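TOG array regulator of axonemal microtubules protein 1 (Mus musculus, PDB 5DN7) binds microtubules and promotes their polymerization through its TOG domains, and is required in ciliogenesis for cilium length and for acetylation and polyglutamylation of ciliary microtubules. Local coordinates at residues Ser58-His61 and Ala62-Val65; Leu191-Lys195 and Arg196-Gln200. One frame throughout, in Å; residues are numbered along the deposited sequence.

Contact 1: residues Ser58-His61 and Ala62-Val65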
loop_
_atom_site.group_PDB
_atom_site.type_symbol
_atom_site.label_atom_id
_atom_site.label_comp_id
_atom_site.label_asym_id
_atom_site.label_seq_id
_atom_site.Cartn_x
_atom_site.Cartn_y
_atom_site.Cartn_z
ATOM N N SER A 58 -15.876 -20.425 -7.200
ATOM C CA SER A 58 -16.753 -21.033 -8.193
ATOM C C SER A 58 -16.611 -20.369 -9.527
ATOM O O SER A 58 -17.226 -20.764 -10.480
ATOM C CB SER A 58 -18.210 -20.881 -7.795
ATOM O OG SER A 58 -18.465 -21.590 -6.632
ATOM N N THR A 59 -15.813 -19.328 -9.556
ATOM C CA THR A 59 -15.610 -18.516 -10.743
ATOM C C THR A 59 -14.318 -18.904 -11.430
ATOM O O THR A 59 -13.268 -18.968 -10.795
ATOM C CB THR A 59 -15.558 -17.020 -10.394
ATOM O OG1 THR A 59 -16.683 -16.682 -9.575
ATOM C CG2 THR A 59 -15.570 -16.168 -11.651
ATOM N N PRO A 60 -14.390 -19.173 -12.731
ATOM C CA PRO A 60 -13.177 -19.434 -13.509
ATOM C C PRO A 60 -12.182 -18.270 -13.471
ATOM O O PRO A 60 -12.566 -17.099 -13.497
ATOM C CB PRO A 60 -13.705 -19.655 -14.935
ATOM C CG PRO A 60 -15.134 -19.215 -14.921
ATOM C CD PRO A 60 -15.616 -19.383 -13.516
ATOM N N HIS A 61 -10.903 -18.631 -13.426
ATOM C CA HIS A 61 -9.794 -17.691 -13.393
ATOM C C HIS A 61 -9.898 -16.565 -14.424
ATOM O O HIS A 61 -9.701 -15.389 -14.091
ATOM C CB HIS A 61 -8.486 -18.453 -13.596
ATOM C CG HIS A 61 -7.282 -17.568 -13.672
ATOM N ND1 HIS A 61 -6.605 -17.134 -12.553
ATOM C CD2 HIS A 61 -6.643 -17.024 -14.735
ATOM C CE1 HIS A 61 -5.599 -16.361 -12.924
ATOM N NE2 HIS A 61 -5.597 -16.281 -14.243
ATOM N N ALA A 62 -10.207 -16.927 -15.666
ATOM C CA ALA A 62 -10.293 -15.965 -16.768
ATOM C C ALA A 62 -11.315 -14.860 -16.491
ATOM O O ALA A 62 -11.067 -13.671 -16.755
ATOM C CB ALA A 62 -10.637 -16.690 -18.063
ATOM N N SER A 63 -12.461 -15.265 -15.952
ATOM C CA SER A 63 -13.502 -14.318 -15.587
ATOM C C SER A 63 -13.039 -13.382 -14.466
ATOM O O SER A 63 -13.234 -12.179 -14.567
ATOM C CB SER A 63 -14.782 -15.054 -15.181
ATOM O OG SER A 63 -15.491 -15.504 -16.323
ATOM N N LEU A 64 -12.419 -13.924 -13.419
ATOM C CA LEU A 64 -11.870 -13.091 -12.342
ATOM C C LEU A 64 -10.851 -12.064 -12.863
ATOM O O LEU A 64 -10.816 -10.903 -12.396
ATOM C CB LEU A 64 -11.227 -13.961 -11.265
ATOM C CG LEU A 64 -12.200 -14.763 -10.403
ATOM C CD1 LEU A 64 -11.458 -15.675 -9.434
ATOM C CD2 LEU A 64 -13.135 -13.822 -9.658
ATOM N N VAL A 65 -10.035 -12.495 -13.829
ATOM C CA VAL A 65 -9.092 -11.606 -14.508
ATOM C C VAL A 65 -9.836 -10.474 -15.221
ATOM O O VAL A 65 -9.451 -9.287 -15.133
ATOM C CB VAL A 65 -8.214 -12.379 -15.535
ATOM C CG1 VAL A 65 -7.345 -11.421 -16.348
ATOM C CG2 VAL A 65 -7.340 -13.397 -14.833
#
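Pro60 and Leu64 open the first turn of helix 61-74: with Pro60 at the N-cap position, its carbonyl O takes the amide N of Leu64 at 3.2 Å, and one residue on the amide N of Val65 reaches His61 O at 2.9 Å. Both are regular i to i+4 helical bonds. The side chains then fall into two groups around this turn. Thr59, the last residue before the cap, reaches its methyl forward to the first turn. With CG2 anti to the backbone N (OG1, chi1 -50°, stays beside that N), the methyl lies 3.9 Å from Leu64 CG and about as far from Leu64 CD2, while Ser63 CB flanks it at 3.8 Å. The pyrrolidine ring of Pro60 adds a looser touch, its CG 4.0 Å from Ser63 OG. Further round the turn, His61 brings its imidazole across Val65, CG being anti to the backbone N (chi1 176°). Val65 CG2 sits over one face of that ring, 3.8 Å from the centroid and 29° off the normal, a CH-pi contact shifted toward His61 NE2, which is 3.4 Å from Val65 CG2. Leu64 is the buried member of the group; most of the others lie at the surface. The whole turn ends the loop after helix 40-52 and starts the predicted HEAT 5 repeat of this TOG domain. Thr59 also rests on Phe54 of that loop, and Pro60 and Ser63 on Glu21 of the N-terminal segment, whereas the His61 ring meets Phe104 at a shallow angle, just ahead of helix 105-114.

Contact 2: residues Leu191-Lys195 and Arg196-Gln200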
loop_
_atom_site.group_PDB
_atom_site.type_symbol
_atom_site.label_atom_id
_atom_site.label_comp_id
_atom_site.label_asym_id
_atom_site.label_seq_id
_atom_site.Cartn_x
_atom_site.Cartn_y
_atom_site.Cartn_z
ATOM N N LEU A 191 15.517 8.320 1.639
ATOM C CA LEU A 191 16.220 9.241 2.529
ATOM C C LEU A 191 16.808 10.418 1.753
ATOM O O LEU A 191 17.016 11.480 2.320
ATOM C CB LEU A 191 17.333 8.524 3.291
ATOM C CG LEU A 191 16.935 7.524 4.395
ATOM C CD1 LEU A 191 18.134 6.819 4.945
ATOM C CD2 LEU A 191 16.235 8.266 5.497
ATOM N N VAL A 192 17.080 10.231 0.462
ATOM C CA VAL A 192 17.642 11.311 -0.340
ATOM C C VAL A 192 16.695 11.769 -1.445
ATOM O O VAL A 192 17.133 12.319 -2.444
ATOM C CB VAL A 192 18.984 10.907 -1.009
ATOM C CG1 VAL A 192 20.075 10.809 0.009
ATOM C CG2 VAL A 192 18.847 9.582 -1.763
ATOM N N ASP A 193 15.401 11.538 -1.265
ATOM C CA ASP A 193 14.423 11.924 -2.265
ATOM C C ASP A 193 14.421 13.452 -2.391
ATOM O O ASP A 193 14.773 14.153 -1.439
ATOM C CB ASP A 193 13.039 11.393 -1.884
ATOM C CG ASP A 193 12.064 11.386 -3.052
ATOM O OD1 ASP A 193 11.461 12.442 -3.357
ATOM O OD2 ASP A 193 11.871 10.314 -3.661
ATOM N N SER A 194 14.047 13.959 -3.568
ATOM C CA SER A 194 13.977 15.396 -3.805
ATOM C C SER A 194 12.883 16.043 -2.960
ATOM O O SER A 194 12.942 17.237 -2.655
ATOM C CB SER A 194 13.709 15.688 -5.287
ATOM O OG SER A 194 12.421 15.222 -5.671
ATOM N N LYS A 195 11.882 15.249 -2.586
ATOM C CA LYS A 195 10.728 15.781 -1.879
ATOM C C LYS A 195 10.789 15.553 -0.367
ATOM O O LYS A 195 10.926 14.428 0.119
ATOM C CB LYS A 195 9.439 15.186 -2.452
ATOM C CG LYS A 195 9.291 15.399 -3.950
ATOM C CD LYS A 195 9.295 16.876 -4.290
ATOM C CE LYS A 195 8.128 17.539 -3.623
ATOM N NZ LYS A 195 8.305 19.011 -3.571
ATOM N N ARG A 196 10.646 16.649 0.365
ATOM C CA ARG A 196 10.776 16.659 1.812
ATOM C C ARG A 196 9.913 15.611 2.524
ATOM O O ARG A 196 10.377 14.973 3.449
ATOM C CB ARG A 196 10.446 18.060 2.350
ATOM C CG ARG A 196 10.565 18.157 3.857
ATOM C CD ARG A 196 10.715 19.584 4.355
ATOM N NE ARG A 196 9.599 20.434 3.962
ATOM C CZ ARG A 196 8.364 20.339 4.451
ATOM N NH1 ARG A 196 8.060 19.410 5.350
ATOM N NH2 ARG A 196 7.423 21.171 4.026
ATOM N N ARG A 197 8.675 15.433 2.082
ATOM C CA ARG A 197 7.732 14.501 2.702
ATOM C C ARG A 197 8.160 13.042 2.597
ATOM O O ARG A 197 7.884 12.207 3.490
ATOM C CB ARG A 197 6.354 14.665 2.064
ATOM C CG ARG A 197 5.587 15.850 2.596
ATOM C CD ARG A 197 4.529 16.340 1.613
ATOM N NE ARG A 197 3.893 17.543 2.130
ATOM C CZ ARG A 197 3.024 18.288 1.457
ATOM N NH1 ARG A 197 2.669 17.961 0.216
ATOM N NH2 ARG A 197 2.508 19.367 2.036
ATOM N N VAL A 198 8.830 12.735 1.492
ATOM C CA VAL A 198 9.306 11.387 1.276
ATOM C C VAL A 198 10.456 11.163 2.234
ATOM O O VAL A 198 10.520 10.136 2.884
ATOM C CB VAL A 198 9.701 11.169 -0.180
ATOM C CG1 VAL A 198 10.182 9.741 -0.416
ATOM C CG2 VAL A 198 8.501 11.498 -1.062
ATOM N N ARG A 199 11.323 12.156 2.373
ATOM C CA ARG A 199 12.465 12.058 3.283
ATOM C C ARG A 199 12.005 11.928 4.745
ATOM O O ARG A 199 12.560 11.139 5.510
ATOM C CB ARG A 199 13.399 13.274 3.112
ATOM C CG ARG A 199 14.032 13.386 1.735
ATOM C CD ARG A 199 15.179 14.411 1.704
ATOM N NE ARG A 199 14.795 15.744 2.177
ATOM C CZ ARG A 199 14.387 16.740 1.392
ATOM N NH1 ARG A 199 14.290 16.573 0.078
ATOM N NH2 ARG A 199 14.064 17.917 1.920
ATOM N N GLN A 200 10.992 12.705 5.116
ATOM C CA GLN A 200 10.434 12.648 6.464
ATOM C C GLN A 200 9.828 11.275 6.742
ATOM O O GLN A 200 9.993 10.721 7.829
ATOM C CB GLN A 200 9.377 13.737 6.655
ATOM C CG GLN A 200 9.949 15.141 6.772
ATOM C CD GLN A 200 8.872 16.198 6.921
ATOM O OE1 GLN A 200 9.060 17.199 7.612
ATOM N NE2 GLN A 200 7.735 15.980 6.272
HETATM O O HOH W 1 10.154 19.404 -0.912
#
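Arg199 folds its guanidinium back across the start of its own helix, with the Lys195-Arg196 backbone beneath one face: Arg196 CA lies 3.5 Å from the plane, offset toward the rim. The edge faces the loop, and there NH1 donates to Asp193 O at 2.9 Å, nearly straight at 168° and within the guanidinium plane. A weak second bond runs from the same NH1 to Ser194 O, so one nitrogen spans two successive carbonyls. The bend at chi3 (-55°) turns the guanidinium back toward these carbonyls; ahead of that bend, Arg199 CD already lies 3.5 Å from Leu191 O. At the other flat group, the guanidinium of Arg196 offers its edge to Gln200 OE1 in a weak bond. Asp193 turns inward instead, crossing Val198 with its CB 3.6 Å from Val198 CG1. Its OD1 accepts Lys195 N at 2.9 Å through the anti lone pair, while OD2 is salt-bridged to Arg159 of helix 156-172, so a bond at each oxygen fixes the rotation of the carboxylate. With an alanine in place of Arg199, the carbonyls of Asp193 and Ser194 would probably lose the NH1 donor they share, leaving the loop freer to shift. One water accepts from both Lys195 NZ and Arg196 N. Lys195 O, at the N-cap position, receives Arg199 N at 3.2 Å and, weakly, Val198 N. The Asp193 OD1 to Lys195 N bond is an Asx turn, here leading into the start of helix 196-213 and joining the two helices of the predicted HEAT 8 repeat in the TOG solenoid.

From the N terminus, the chain passes through helix 40-52 and its following loop before contact 1 turns it into helix 61-74, at the start of the predicted HEAT 5 repeat. Two further predicted repeats, HEAT 6 and HEAT 7, intervene before contact 2 ends the loop after helix 180-187 and opens helix 196-213, in HEAT 8. The two contacts are in series, neither nesting nor crossing, and they do not touch: their centres are about 41 Å apart, on opposite sides of the chain's centre. Each is a local loop-to-helix junction. Contact 1 ties the start of helix 61-74 to the N-terminal segment and to the loop before helix 105-114; contact 2 links its helix pair to helices 156-172 and 237-246.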